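Local coordinates for protein post-proline cleaving enzyme (Rickettsia typhi, PDB 4HVT) that probably acts as a serine-type oligopeptidase that cleaves peptides after proline, at residues A585-V590 and I696-F701. Numbering follows the deposited sequence.
Sequences AVACEV and INLYTF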
loop_
_atom_site.group_PDB
_atom_site.type_symbol
_atom_site.label_atom_id
_atom_site.label_comp_id
_atom_site.label_asym_id
_atom_site.label_seq_id
_atom_site.Cartn_x
_atom_site.Cartn_y
_atom_site.Cartn_z
ATOM N N ALA A 585 -7.308 23.186 -8.605
ATOM C CA ALA A 585 -6.027 22.519 -8.845
ATOM C C ALA A 585 -6.156 20.989 -8.636
ATOM O O ALA A 585 -7.027 20.484 -7.901
ATOM C CB ALA A 585 -4.932 23.063 -7.939
ATOM N N VAL A 586 -5.346 20.300 -9.395
ATOM C CA VAL A 586 -5.340 18.851 -9.399
ATOM C C VAL A 586 -3.902 18.301 -9.389
ATOM O O VAL A 586 -3.040 18.791 -10.104
ATOM C CB VAL A 586 -6.027 18.312 -10.651
ATOM C CG1 VAL A 586 -6.125 16.799 -10.596
ATOM C CG2 VAL A 586 -7.438 18.866 -10.856
ATOM N N ALA A 587 -3.661 17.255 -8.603
ATOM C CA ALA A 587 -2.438 16.444 -8.721
ATOM C C ALA A 587 -2.839 14.996 -9.031
ATOM O O ALA A 587 -3.569 14.378 -8.288
ATOM C CB ALA A 587 -1.583 16.560 -7.476
ATOM N N CYS A 588 -2.448 14.553 -10.227
ATOM C CA CYS A 588 -2.730 13.260 -10.797
ATOM C C CYS A 588 -1.423 12.479 -10.751
ATOM O O CYS A 588 -0.530 12.658 -11.599
ATOM C CB CYS A 588 -3.190 13.500 -12.201
ATOM S SG CYS A 588 -3.721 12.012 -13.059
ATOM N N GLU A 589 -1.289 11.636 -9.736
ATOM C CA GLU A 589 0.004 11.057 -9.426
ATOM C C GLU A 589 0.067 9.594 -9.860
ATOM O O GLU A 589 -0.872 8.836 -9.563
ATOM C CB GLU A 589 0.248 11.121 -7.929
ATOM C CG GLU A 589 0.069 12.493 -7.346
ATOM C CD GLU A 589 0.325 12.508 -5.866
ATOM O OE1 GLU A 589 1.506 12.355 -5.446
ATOM O OE2 GLU A 589 -0.680 12.673 -5.116
ATOM N N VAL A 590 1.166 9.210 -10.533
ATOM C CA VAL A 590 1.436 7.844 -11.040
ATOM C C VAL A 590 0.142 7.154 -11.441
ATOM O O VAL A 590 -0.197 6.114 -10.914
ATOM C CB VAL A 590 2.312 7.004 -10.123
ATOM C CG1 VAL A 590 3.709 7.597 -10.037
ATOM C CG2 VAL A 590 1.716 6.904 -8.734
ATOM N N ILE A 696 8.246 18.569 -2.256
ATOM C CA ILE A 696 8.486 20.002 -2.433
ATOM C C ILE A 696 7.813 20.510 -3.705
ATOM O O ILE A 696 7.212 21.586 -3.717
ATOM C CB ILE A 696 10.003 20.332 -2.463
ATOM C CG1 ILE A 696 10.665 20.060 -1.103
ATOM C CG2 ILE A 696 10.256 21.756 -2.912
ATOM C CD1 ILE A 696 12.147 19.766 -1.278
ATOM N N ASN A 697 7.960 19.760 -4.790
ATOM C CA ASN A 697 7.332 20.141 -6.058
ATOM C C ASN A 697 5.814 20.135 -5.944
ATOM O O ASN A 697 5.134 21.121 -6.343
ATOM C CB ASN A 697 7.784 19.218 -7.138
ATOM C CG ASN A 697 9.201 19.503 -7.592
ATOM O OD1 ASN A 697 9.686 20.646 -7.479
ATOM N ND2 ASN A 697 9.877 18.470 -8.154
ATOM N N LEU A 698 5.290 19.077 -5.329
ATOM C CA LEU A 698 3.851 18.933 -5.192
ATOM C C LEU A 698 3.214 20.025 -4.323
ATOM O O LEU A 698 2.170 20.591 -4.686
ATOM C CB LEU A 698 3.521 17.525 -4.652
ATOM C CG LEU A 698 2.022 17.207 -4.690
ATOM C CD1 LEU A 698 1.711 15.819 -5.167
ATOM C CD2 LEU A 698 1.477 17.490 -3.307
ATOM N N TYR A 699 3.831 20.274 -3.178
ATOM C CA TYR A 699 3.297 21.275 -2.224
ATOM C C TYR A 699 3.542 22.709 -2.701
ATOM O O TYR A 699 2.719 23.558 -2.429
ATOM C CB TYR A 699 3.718 21.009 -0.768
ATOM C CG TYR A 699 2.846 19.958 -0.169
ATOM C CD1 TYR A 699 1.548 20.252 0.241
ATOM C CD2 TYR A 699 3.302 18.683 -0.011
ATOM C CE1 TYR A 699 0.734 19.277 0.764
ATOM C CE2 TYR A 699 2.495 17.703 0.503
ATOM C CZ TYR A 699 1.222 17.998 0.890
ATOM O OH TYR A 699 0.419 17.008 1.411
ATOM N N THR A 700 4.582 22.938 -3.497
ATOM C CA THR A 700 4.787 24.246 -4.088
ATOM C C THR A 700 3.653 24.472 -5.082
ATOM O O THR A 700 3.034 25.538 -5.064
ATOM C CB THR A 700 6.185 24.384 -4.716
ATOM O OG1 THR A 700 7.186 24.183 -3.702
ATOM C CG2 THR A 700 6.350 25.776 -5.355
ATOM N N PHE A 701 3.346 23.445 -5.884
ATOM C CA PHE A 701 2.277 23.530 -6.886
ATOM C C PHE A 701 0.941 23.946 -6.209
ATOM O O PHE A 701 0.237 24.830 -6.679
ATOM C CB PHE A 701 2.157 22.195 -7.679
ATOM C CG PHE A 701 0.876 22.047 -8.431
ATOM C CD1 PHE A 701 0.674 22.707 -9.652
ATOM C CD2 PHE A 701 -0.135 21.272 -7.940
ATOM C CE1 PHE A 701 -0.515 22.536 -10.337
ATOM C CE2 PHE A 701 -1.331 21.134 -8.606
ATOM C CZ PHE A 701 -1.521 21.780 -9.798
#
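Strand 585-589 and the 696-701 part of helix 688-706 run nearly antiparallel, at 159°, with 9.9 Å between their axes at the closest approach and Ala587 facing Leu698 and Ala585 facing Phe701 in the backbone register. Ala585, Ala587 and Glu589, every second residue of the strand, turn their CB atoms toward the helix. The two alanines present only methyl groups, and the larger side chains of the helix meet them.

Phe701 has its CG anti to the backbone N (chi1 164°), and the far end of its ring reaches the strand. There CZ lies 4.1 Å from Ala585 CB, and CE2 comes within 3.3 Å of Val586 O. The ring meets both atoms obliquely. Of the two Leu698 branches, CD1 does the touching. It lies 4.1 Å from Ala587 CB and 3.5 Å from Glu589 OE1. The other branch, CD2, lies over one face of the Tyr699 ring, toward its rim.

Glu589 is extended beyond CG, and its side chain crosses that of Leu698 at about a right angle. Leu698 CD1 lies beside the carboxylate of this buried residue. Glu589 OE1 is held by a hydrogen bond with Tyr694 OH, one turn before Leu698 in helix 688-706. Its OE2 has a long, weak ion pair with Lys563 NZ, which could help to offset the charge.

The contact is buried packing of the last helix of the chain against the central sheet of the alpha/beta-hydrolase domain. Strand 585-589 lies between the parallel strands 560-565 and 640-646, and Phe701 also touches Thr640 and Leu642 of the latter. Phe702, next along helix 688-706, also covers Ala585 and Ala587. Ile696 and Thr700 pack on helix 56-67.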